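Local coordinates for protein kinase domain-containing protein (Chaetomium thermophilum, PDB 6Z3U) that probably phosphorylates serine and threonine side chains of proteins with ATP, as the CDK7-type catalytic subunit of the CDK-activating kinase (CAK) complex, at residues D196-M201 with P387-K392; L266-R271 with S324-W329; V357-R362 with R375-H380. All blocks are in the same frame, centred on the assembly; numbering follows the deposited sequence.

Contact 1: D196-M201 with P387-K392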
loop_
_atom_site.group_PDB
_atom_site.type_symbol
_atom_site.label_atom_id
_atom_site.label_comp_id
_atom_site.label_asym_id
_atom_site.label_seq_id
_atom_site.Cartn_x
_atom_site.Cartn_y
_atom_site.Cartn_z
ATOM N N ASP B 196 -17.422 -24.058 -15.926
ATOM C CA ASP B 196 -16.725 -22.810 -16.218
ATOM C C ASP B 196 -16.875 -21.816 -15.074
ATOM O O ASP B 196 -15.923 -21.106 -14.731
ATOM C CB ASP B 196 -17.250 -22.218 -17.523
ATOM C CG ASP B 196 -17.056 -23.152 -18.696
ATOM O OD1 ASP B 196 -15.972 -23.765 -18.782
ATOM O OD2 ASP B 196 -17.985 -23.285 -19.521
ATOM N N ILE B 197 -18.066 -21.744 -14.478
ATOM C CA ILE B 197 -18.250 -20.895 -13.308
ATOM C C ILE B 197 -17.271 -21.297 -12.213
ATOM O O ILE B 197 -16.643 -20.443 -11.575
ATOM C CB ILE B 197 -19.711 -20.969 -12.824
ATOM C CG1 ILE B 197 -20.650 -20.457 -13.921
ATOM C CG2 ILE B 197 -19.891 -20.172 -11.534
ATOM C CD1 ILE B 197 -22.122 -20.560 -13.572
ATOM N N LYS B 198 -17.129 -22.603 -11.977
ATOM C CA LYS B 198 -16.215 -23.077 -10.944
ATOM C C LYS B 198 -14.775 -22.686 -11.257
ATOM O O LYS B 198 -13.991 -22.393 -10.347
ATOM C CB LYS B 198 -16.340 -24.595 -10.792
ATOM C CG LYS B 198 -15.478 -25.176 -9.683
ATOM C CD LYS B 198 -15.654 -26.684 -9.537
ATOM C CE LYS B 198 -17.022 -27.046 -8.981
ATOM N NZ LYS B 198 -17.155 -28.509 -8.732
ATOM N N ALA B 199 -14.404 -22.683 -12.539
ATOM C CA ALA B 199 -13.046 -22.296 -12.903
ATOM C C ALA B 199 -12.815 -20.809 -12.669
ATOM O O ALA B 199 -11.778 -20.413 -12.125
ATOM C CB ALA B 199 -12.770 -22.657 -14.361
ATOM N N TRP B 200 -13.771 -19.971 -13.075
ATOM C CA TRP B 200 -13.642 -18.533 -12.854
ATOM C C TRP B 200 -13.639 -18.209 -11.366
ATOM O O TRP B 200 -12.767 -17.483 -10.876
ATOM C CB TRP B 200 -14.779 -17.795 -13.561
ATOM C CG TRP B 200 -14.641 -17.745 -15.053
ATOM C CD1 TRP B 200 -13.480 -17.673 -15.768
ATOM C CD2 TRP B 200 -15.703 -17.775 -16.014
ATOM N NE1 TRP B 200 -13.755 -17.646 -17.114
ATOM C CE2 TRP B 200 -15.112 -17.710 -17.291
ATOM C CE3 TRP B 200 -17.096 -17.848 -15.917
ATOM C CZ2 TRP B 200 -15.865 -17.712 -18.463
ATOM C CZ3 TRP B 200 -17.841 -17.853 -17.084
ATOM C CH2 TRP B 200 -17.224 -17.785 -18.338
ATOM N N MET B 201 -14.610 -18.749 -10.627
ATOM C CA MET B 201 -14.694 -18.469 -9.199
ATOM C C MET B 201 -13.424 -18.896 -8.474
ATOM O O MET B 201 -13.000 -18.241 -7.516
ATOM C CB MET B 201 -15.914 -19.174 -8.608
ATOM C CG MET B 201 -17.241 -18.541 -8.986
ATOM S SD MET B 201 -17.413 -16.861 -8.363
ATOM C CE MET B 201 -17.282 -17.143 -6.601
ATOM N N PRO B 387 -18.783 -31.444 -11.073
ATOM C CA PRO B 387 -17.740 -31.632 -12.086
ATOM C C PRO B 387 -16.497 -30.788 -11.831
ATOM O O PRO B 387 -16.611 -29.662 -11.347
ATOM C CB PRO B 387 -18.432 -31.183 -13.370
ATOM C CG PRO B 387 -19.342 -30.095 -12.907
ATOM C CD PRO B 387 -19.835 -30.522 -11.545
ATOM N N LYS B 388 -15.326 -31.321 -12.174
ATOM C CA LYS B 388 -14.092 -30.576 -11.984
ATOM C C LYS B 388 -14.124 -29.296 -12.819
ATOM O O LYS B 388 -14.797 -29.233 -13.851
ATOM C CB LYS B 388 -12.887 -31.435 -12.359
ATOM C CG LYS B 388 -12.690 -32.630 -11.433
ATOM C CD LYS B 388 -11.501 -33.489 -11.833
ATOM C CE LYS B 388 -11.315 -34.652 -10.861
ATOM N NZ LYS B 388 -10.171 -35.539 -11.226
ATOM N N PRO B 389 -13.413 -28.257 -12.390
ATOM C CA PRO B 389 -13.461 -26.989 -13.122
ATOM C C PRO B 389 -12.809 -27.091 -14.488
ATOM O O PRO B 389 -11.920 -27.912 -14.725
ATOM C CB PRO B 389 -12.693 -26.021 -12.214
ATOM C CG PRO B 389 -11.796 -26.896 -11.402
ATOM C CD PRO B 389 -12.550 -28.179 -11.199
ATOM N N THR B 390 -13.264 -26.227 -15.390
ATOM C CA THR B 390 -12.754 -26.216 -16.749
ATOM C C THR B 390 -11.321 -25.699 -16.778
ATOM O O THR B 390 -10.937 -24.817 -16.004
ATOM C CB THR B 390 -13.632 -25.340 -17.643
ATOM O OG1 THR B 390 -14.999 -25.750 -17.524
ATOM C CG2 THR B 390 -13.197 -25.457 -19.096
ATOM N N ARG B 391 -10.528 -26.261 -17.684
ATOM C CA ARG B 391 -9.172 -25.776 -17.893
ATOM C C ARG B 391 -9.211 -24.418 -18.581
ATOM O O ARG B 391 -9.992 -24.197 -19.510
ATOM C CB ARG B 391 -8.376 -26.779 -18.725
ATOM C CG ARG B 391 -6.879 -26.513 -18.768
ATOM C CD ARG B 391 -6.132 -27.664 -19.434
ATOM N NE ARG B 391 -6.610 -27.924 -20.792
ATOM C CZ ARG B 391 -5.991 -27.535 -21.906
ATOM N NH1 ARG B 391 -4.851 -26.858 -21.849
ATOM N NH2 ARG B 391 -6.520 -27.829 -23.085
ATOM N N LYS B 392 -8.360 -23.503 -18.114
ATOM C CA LYS B 392 -8.406 -22.133 -18.615
ATOM C C LYS B 392 -8.265 -22.078 -20.130
ATOM O O LYS B 392 -8.828 -21.185 -20.773
ATOM C CB LYS B 392 -7.313 -21.294 -17.951
ATOM C CG LYS B 392 -5.938 -21.944 -17.954
ATOM C CD LYS B 392 -4.839 -20.917 -17.732
ATOM C CE LYS B 392 -3.518 -21.582 -17.406
ATOM N NZ LYS B 392 -2.565 -20.626 -16.793
#
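K198 leaves helix 194-213 with CG anti to its backbone N (chi1 -177°). Its chain then bends at chi3 (-70°), and this turn carries NZ to the carbonyl of P387. In D196, CG sits beside the backbone N (chi1 -60°), so that OD1 faces the hydroxyl of T390. The T390 hydroxyl donates to the carboxylate, with OG1 2.5 Å from D196 OD1. It comes from above the carboxylate plane. The other oxygen, OD2, accepts from the backbone N of G193, so the carboxylate is gripped at both ends. T390 also has a backbone hydrogen bond to A195. K198 NZ donates a hydrogen bond to P387 O at 2.9 Å, from above the plane of that carbonyl. The same ammonium donates to W382 O and makes a cation-pi contact with W382. The charge thus meets two carbonyls and an aromatic ring. The contact fixes the tail that follows helix 381-384 across the beginning of helix 194-213, the long helix E of the kinase C-lobe. P387 enters this tail through a cis peptide bond. Between the two polar ends the packing is apolar. The P389 ring crosses the K198 chain obliquely, with P389 CD 3.8 Å from K198 CD. P389 CB lies 4.0 Å from A199 CB. An alanine in place of K198 would probably lose the tie to P387, the bond to W382 O and the cation-pi contact, and leave P389 less covered. A199 CB also rests on the backbone of T390, 3.3 Å from T390 O.

Contact 2: L266-R271 with S324-W329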
loop_
_atom_site.group_PDB
_atom_site.type_symbol
_atom_site.label_atom_id
_atom_site.label_comp_id
_atom_site.label_asym_id
_atom_site.label_seq_id
_atom_site.Cartn_x
_atom_site.Cartn_y
_atom_site.Cartn_z
ATOM N N LEU B 266 -21.628 -2.083 5.161
ATOM C CA LEU B 266 -21.208 -0.830 4.540
ATOM C C LEU B 266 -22.411 0.029 4.174
ATOM O O LEU B 266 -22.360 1.258 4.297
ATOM C CB LEU B 266 -20.353 -1.114 3.305
ATOM C CG LEU B 266 -18.836 -1.006 3.492
ATOM C CD1 LEU B 266 -18.372 -1.713 4.756
ATOM C CD2 LEU B 266 -18.107 -1.564 2.278
ATOM N N LEU B 267 -23.505 -0.600 3.735
ATOM C CA LEU B 267 -24.737 0.146 3.506
ATOM C C LEU B 267 -25.198 0.842 4.778
ATOM O O LEU B 267 -25.803 1.918 4.717
ATOM C CB LEU B 267 -25.834 -0.792 2.993
ATOM C CG LEU B 267 -25.710 -1.288 1.548
ATOM C CD1 LEU B 267 -26.539 -2.535 1.338
ATOM C CD2 LEU B 267 -26.133 -0.207 0.567
ATOM N N PHE B 268 -24.906 0.256 5.935
ATOM C CA PHE B 268 -25.265 0.835 7.221
ATOM C C PHE B 268 -24.207 1.798 7.750
ATOM O O PHE B 268 -24.304 2.231 8.903
ATOM C CB PHE B 268 -25.517 -0.281 8.237
ATOM C CG PHE B 268 -26.658 -1.197 7.867
ATOM C CD1 PHE B 268 -27.729 -0.735 7.117
ATOM C CD2 PHE B 268 -26.653 -2.523 8.266
ATOM C CE1 PHE B 268 -28.773 -1.574 6.781
ATOM C CE2 PHE B 268 -27.696 -3.365 7.932
ATOM C CZ PHE B 268 -28.754 -2.890 7.188
ATOM N N GLY B 269 -23.212 2.149 6.940
ATOM C CA GLY B 269 -22.241 3.147 7.346
ATOM C C GLY B 269 -21.165 2.652 8.280
ATOM O O GLY B 269 -20.580 3.456 9.014
ATOM N N ALA B 270 -20.868 1.355 8.266
ATOM C CA ALA B 270 -19.867 0.806 9.171
ATOM C C ALA B 270 -18.497 1.415 8.893
ATOM O O ALA B 270 -18.096 1.587 7.739
ATOM C CB ALA B 270 -19.800 -0.714 9.035
ATOM N N ARG B 271 -17.780 1.741 9.970
ATOM C CA ARG B 271 -16.471 2.369 9.880
ATOM C C ARG B 271 -15.332 1.460 10.316
ATOM O O ARG B 271 -14.168 1.821 10.117
ATOM C CB ARG B 271 -16.435 3.644 10.737
ATOM C CG ARG B 271 -17.663 4.531 10.599
ATOM C CD ARG B 271 -17.687 5.256 9.265
ATOM N NE ARG B 271 -16.630 6.259 9.171
ATOM C CZ ARG B 271 -16.446 7.056 8.124
ATOM N NH1 ARG B 271 -15.457 7.938 8.131
ATOM N NH2 ARG B 271 -17.246 6.972 7.069
ATOM N N SER B 324 -28.562 -2.520 14.544
ATOM C CA SER B 324 -29.355 -1.298 14.613
ATOM C C SER B 324 -28.580 -0.117 15.186
ATOM O O SER B 324 -29.111 0.998 15.206
ATOM C CB SER B 324 -30.609 -1.538 15.455
ATOM O OG SER B 324 -30.267 -1.894 16.783
ATOM N N LYS B 325 -27.353 -0.334 15.660
ATOM C CA LYS B 325 -26.520 0.725 16.210
ATOM C C LYS B 325 -25.514 1.264 15.199
ATOM O O LYS B 325 -24.658 2.076 15.565
ATOM C CB LYS B 325 -25.781 0.220 17.451
ATOM C CG LYS B 325 -26.670 -0.484 18.464
ATOM C CD LYS B 325 -27.804 0.411 18.940
ATOM C CE LYS B 325 -28.455 -0.139 20.201
ATOM N NZ LYS B 325 -28.980 -1.523 20.012
ATOM N N LEU B 326 -25.587 0.828 13.944
ATOM C CA LEU B 326 -24.633 1.287 12.948
ATOM C C LEU B 326 -24.895 2.752 12.595
ATOM O O LEU B 326 -26.029 3.230 12.688
ATOM C CB LEU B 326 -24.714 0.429 11.689
ATOM C CG LEU B 326 -23.691 -0.688 11.431
ATOM C CD1 LEU B 326 -22.597 -0.788 12.480
ATOM C CD2 LEU B 326 -24.405 -2.027 11.299
ATOM N N PRO B 327 -23.856 3.485 12.182
ATOM C CA PRO B 327 -24.019 4.934 11.971
ATOM C C PRO B 327 -25.152 5.307 11.033
ATOM O O PRO B 327 -25.762 6.370 11.209
ATOM C CB PRO B 327 -22.660 5.352 11.390
ATOM C CG PRO B 327 -21.701 4.336 11.910
ATOM C CD PRO B 327 -22.468 3.045 11.953
ATOM N N GLU B 328 -25.447 4.479 10.035
ATOM C CA GLU B 328 -26.467 4.780 9.039
ATOM C C GLU B 328 -27.403 3.596 8.853
ATOM O O GLU B 328 -27.842 3.293 7.740
ATOM C CB GLU B 328 -25.828 5.176 7.709
ATOM C CG GLU B 328 -25.069 6.491 7.760
ATOM C CD GLU B 328 -24.193 6.702 6.542
ATOM O OE1 GLU B 328 -24.742 6.984 5.456
ATOM O OE2 GLU B 328 -22.955 6.581 6.672
ATOM N N TRP B 329 -27.714 2.903 9.943
ATOM C CA TRP B 329 -28.667 1.805 9.876
ATOM C C TRP B 329 -30.023 2.311 9.402
ATOM O O TRP B 329 -30.517 3.339 9.872
ATOM C CB TRP B 329 -28.811 1.142 11.242
ATOM C CG TRP B 329 -29.937 0.160 11.295
ATOM C CD1 TRP B 329 -29.925 -1.127 10.845
ATOM C CD2 TRP B 329 -31.251 0.390 11.815
ATOM N NE1 TRP B 329 -31.146 -1.716 11.061
ATOM C CE2 TRP B 329 -31.979 -0.804 11.654
ATOM C CE3 TRP B 329 -31.881 1.490 12.404
ATOM C CZ2 TRP B 329 -33.306 -0.930 12.061
ATOM C CZ3 TRP B 329 -33.198 1.363 12.807
ATOM C CH2 TRP B 329 -33.896 0.162 12.634
#
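One backbone hydrogen bond joins the segments. E328 N donates to F268 O at 2.8 Å, with an angle of 149° at the hydrogen. The N-H comes from above the plane of the carbonyl. A weaker polar touch runs the other way, from the CA-H of F268 to E328 O. W329 N donates to L326 O within its own segment, which turns the chain and puts L326 and W329 near the same phenylalanine. The P327 ring rests on the G269 carbonyl. The aromatic part is edge-to-face. The edge of the W329 indole, at CD1, stands over the centre of one face of the F268 ring. The ring of F268 and the five-membered ring of W329 have centroids 5.1 Å apart and planes at 58°. In fold terms, 266-271 holds the last residues of short helix 264-267 and the turn after it. The helix closes in a Schellman motif with G269 as the C-prime residue. Segment 324-329 lies in the loop between helices 301-311 and 342-349, in the region between helices G and H where CMGC kinases carry their insert. G269 has a positive phi of 79°, which favours glycine. A beta carbon there would probably crowd the carboxylate of E328 as modelled. The apolar contacts complete the junction. F268 CB lies 3.6 Å from L326 CB, and the two side chains cross obliquely. L326 CD1 reaches A270 CB at 4.4 Å. From helix 301-311, I305 touches F268. Q35 of the RING-type subunit, probably MAT1, packs on L326 and P327.

Contact 3: V357-R362 with R375-H380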
loop_
_atom_site.group_PDB
_atom_site.type_symbol
_atom_site.label_atom_id
_atom_site.label_comp_id
_atom_site.label_asym_id
_atom_site.label_seq_id
_atom_site.Cartn_x
_atom_site.Cartn_y
_atom_site.Cartn_z
ATOM N N VAL B 357 -24.231 -24.058 -3.955
ATOM C CA VAL B 357 -25.133 -23.156 -3.248
ATOM C C VAL B 357 -24.750 -23.066 -1.778
ATOM O O VAL B 357 -25.022 -22.055 -1.119
ATOM C CB VAL B 357 -26.591 -23.613 -3.437
ATOM C CG1 VAL B 357 -27.515 -22.864 -2.486
ATOM C CG2 VAL B 357 -27.017 -23.405 -4.883
ATOM N N ASP B 358 -24.105 -24.101 -1.240
ATOM C CA ASP B 358 -23.576 -24.011 0.117
ATOM C C ASP B 358 -22.550 -22.890 0.210
ATOM O O ASP B 358 -22.594 -22.064 1.127
ATOM C CB ASP B 358 -22.961 -25.349 0.525
ATOM C CG ASP B 358 -22.468 -25.358 1.959
ATOM O OD1 ASP B 358 -23.311 -25.318 2.877
ATOM O OD2 ASP B 358 -21.239 -25.414 2.173
ATOM N N LEU B 359 -21.622 -22.842 -0.746
ATOM C CA LEU B 359 -20.622 -21.779 -0.764
ATOM C C LEU B 359 -21.274 -20.415 -0.960
ATOM O O LEU B 359 -20.956 -19.454 -0.251
ATOM C CB LEU B 359 -19.600 -22.050 -1.868
ATOM C CG LEU B 359 -18.444 -21.060 -2.005
ATOM C CD1 LEU B 359 -17.635 -21.034 -0.731
ATOM C CD2 LEU B 359 -17.567 -21.414 -3.195
ATOM N N LEU B 360 -22.187 -20.310 -1.929
ATOM C CA LEU B 360 -22.866 -19.041 -2.179
ATOM C C LEU B 360 -23.525 -18.520 -0.910
ATOM O O LEU B 360 -23.398 -17.339 -0.564
ATOM C CB LEU B 360 -23.907 -19.217 -3.284
ATOM C CG LEU B 360 -24.272 -18.022 -4.175
ATOM C CD1 LEU B 360 -25.757 -18.080 -4.535
ATOM C CD2 LEU B 360 -23.933 -16.680 -3.556
ATOM N N TRP B 361 -24.223 -19.398 -0.191
ATOM C CA TRP B 361 -24.951 -18.982 1.003
ATOM C C TRP B 361 -24.012 -18.516 2.106
ATOM O O TRP B 361 -24.353 -17.599 2.862
ATOM C CB TRP B 361 -25.822 -20.137 1.490
ATOM C CG TRP B 361 -26.544 -19.878 2.764
ATOM C CD1 TRP B 361 -27.696 -19.165 2.924
ATOM C CD2 TRP B 361 -26.175 -20.343 4.064
ATOM N NE1 TRP B 361 -28.064 -19.155 4.249
ATOM C CE2 TRP B 361 -27.147 -19.874 4.968
ATOM C CE3 TRP B 361 -25.113 -21.108 4.553
ATOM C CZ2 TRP B 361 -27.087 -20.142 6.330
ATOM C CZ3 TRP B 361 -25.057 -21.376 5.905
ATOM C CH2 TRP B 361 -26.037 -20.893 6.778
ATOM N N ARG B 362 -22.831 -19.128 2.221
ATOM C CA ARG B 362 -21.895 -18.706 3.257
ATOM C C ARG B 362 -21.289 -17.345 2.948
ATOM O O ARG B 362 -20.943 -16.601 3.873
ATOM C CB ARG B 362 -20.791 -19.746 3.437
ATOM C CG ARG B 362 -21.285 -21.091 3.948
ATOM C CD ARG B 362 -20.141 -21.949 4.469
ATOM N NE ARG B 362 -20.530 -23.350 4.627
ATOM C CZ ARG B 362 -21.202 -23.834 5.667
ATOM N NH1 ARG B 362 -21.576 -23.033 6.656
ATOM N NH2 ARG B 362 -21.507 -25.124 5.717
ATOM N N ARG B 375 -9.787 -17.628 2.828
ATOM C CA ARG B 375 -9.069 -18.881 3.042
ATOM C C ARG B 375 -10.042 -20.036 3.233
ATOM O O ARG B 375 -9.902 -21.093 2.607
ATOM C CB ARG B 375 -8.136 -18.761 4.248
ATOM C CG ARG B 375 -7.755 -20.105 4.863
ATOM C CD ARG B 375 -6.638 -19.979 5.898
ATOM N NE ARG B 375 -5.314 -19.890 5.281
ATOM C CZ ARG B 375 -4.554 -18.795 5.243
ATOM N NH1 ARG B 375 -4.962 -17.659 5.797
ATOM N NH2 ARG B 375 -3.368 -18.842 4.648
ATOM N N GLU B 376 -11.047 -19.849 4.090
ATOM C CA GLU B 376 -12.069 -20.878 4.249
ATOM C C GLU B 376 -12.712 -21.199 2.910
ATOM O O GLU B 376 -13.019 -22.360 2.616
ATOM C CB GLU B 376 -13.128 -20.416 5.248
ATOM C CG GLU B 376 -12.634 -20.274 6.675
ATOM C CD GLU B 376 -13.650 -19.586 7.568
ATOM O OE1 GLU B 376 -14.600 -18.986 7.024
ATOM O OE2 GLU B 376 -13.501 -19.642 8.808
ATOM N N MET B 377 -12.902 -20.178 2.074
ATOM C CA MET B 377 -13.537 -20.382 0.779
ATOM C C MET B 377 -12.737 -21.353 -0.077
ATOM O O MET B 377 -13.313 -22.208 -0.759
ATOM C CB MET B 377 -13.688 -19.034 0.077
ATOM C CG MET B 377 -14.883 -18.935 -0.848
ATOM S SD MET B 377 -15.132 -17.254 -1.451
ATOM C CE MET B 377 -15.700 -16.467 0.052
ATOM N N LEU B 378 -11.407 -21.247 -0.045
ATOM C CA LEU B 378 -10.573 -22.083 -0.900
ATOM C C LEU B 378 -10.561 -23.544 -0.472
ATOM O O LEU B 378 -10.292 -24.415 -1.305
ATOM C CB LEU B 378 -9.141 -21.548 -0.925
ATOM C CG LEU B 378 -8.930 -20.245 -1.697
ATOM C CD1 LEU B 378 -7.514 -19.736 -1.494
ATOM C CD2 LEU B 378 -9.220 -20.437 -3.185
ATOM N N GLU B 379 -10.835 -23.834 0.795
ATOM C CA GLU B 379 -10.863 -25.207 1.281
ATOM C C GLU B 379 -12.255 -25.827 1.236
ATOM O O GLU B 379 -12.423 -26.969 1.681
ATOM C CB GLU B 379 -10.305 -25.258 2.707
ATOM C CG GLU B 379 -9.017 -24.452 2.875
ATOM C CD GLU B 379 -8.136 -24.960 4.002
ATOM O OE1 GLU B 379 -8.179 -26.173 4.297
ATOM O OE2 GLU B 379 -7.396 -24.144 4.592
ATOM N N HIS B 380 -13.246 -25.118 0.701
ATOM C CA HIS B 380 -14.601 -25.643 0.623
ATOM C C HIS B 380 -14.657 -26.866 -0.291
ATOM O O HIS B 380 -13.774 -27.100 -1.120
ATOM C CB HIS B 380 -15.554 -24.558 0.122
ATOM C CG HIS B 380 -16.998 -24.848 0.394
ATOM N ND1 HIS B 380 -17.928 -24.993 -0.610
ATOM C CD2 HIS B 380 -17.665 -25.035 1.556
ATOM C CE1 HIS B 380 -19.111 -25.247 -0.079
ATOM N NE2 HIS B 380 -18.978 -25.279 1.234
#
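L359 lies over one face of the H380 imidazole. Its CD1 is 4.3 Å from the ring centroid and a little off the normal, a CH-pi contact. L359 CB approaches the ring at ND1, 3.6 Å away. The same CD1 touches M377 CG at 3.5 Å, the two side chains crossing at about a right angle. One methyl therefore packs against both M377 and H380. M377 also touches I279 of helix 276-291 and T205 of helix 194-213. D358 has CG anti to the backbone N (chi1 -176°), which turns its carboxylate to the edge of the imidazole. H380 NE2 donates to D358 OD2 at 2.5 Å, with an angle of 147° at the hydrogen. It uses the anti lone pair of OD2. Carboxylate and ring are nearly coplanar, 14° apart. One turn on, R362 forms a salt bridge to the same oxygen, with R362 NE 3.3 Å from D358 OD2 and above the carboxylate plane. OD2 thus accepts from two donors, while OD1 makes a salt bridge with K342. The contact ties helix 353-363 to the turn that follows helix 374-378. These are the alphaH and alphaI helices of the kinase C-lobe. F6 of the RING-type subunit, probably MAT1, packs on R375, L378 and E379. The carboxylate would favour a positively charged H380, whereas R362 NE, 4.2 Å from H380 NE2, would oppose it. The bond from NE2 fixes the ring orientation in either case, and the charge of H380 probably depends on this balance.

All three contacts lie in the C-lobe, away from the predicted ATP site and from D220, the predicted proton acceptor. Contacts 1 and 3 are neighbours. Their centres are 15 Å apart and their nearest atoms about 5 Å. T205 and F286 connect them: T205 OG1 is hydrogen-bonded to M201 O and T205 touches M377, while F286 touches I197, M201 and L359. W383 packs on K198 and M201, and its NE1 donates to M377 O. Contact 2 is remote, with its centre 36 Å from contact 1 and 26 Å from contact 3. Contacts 1 and 2 lie on opposite sides of the chain's centre. The RING-type subunit packs on L326 and P327 in contact 2 and on segment 375-380 of contact 3.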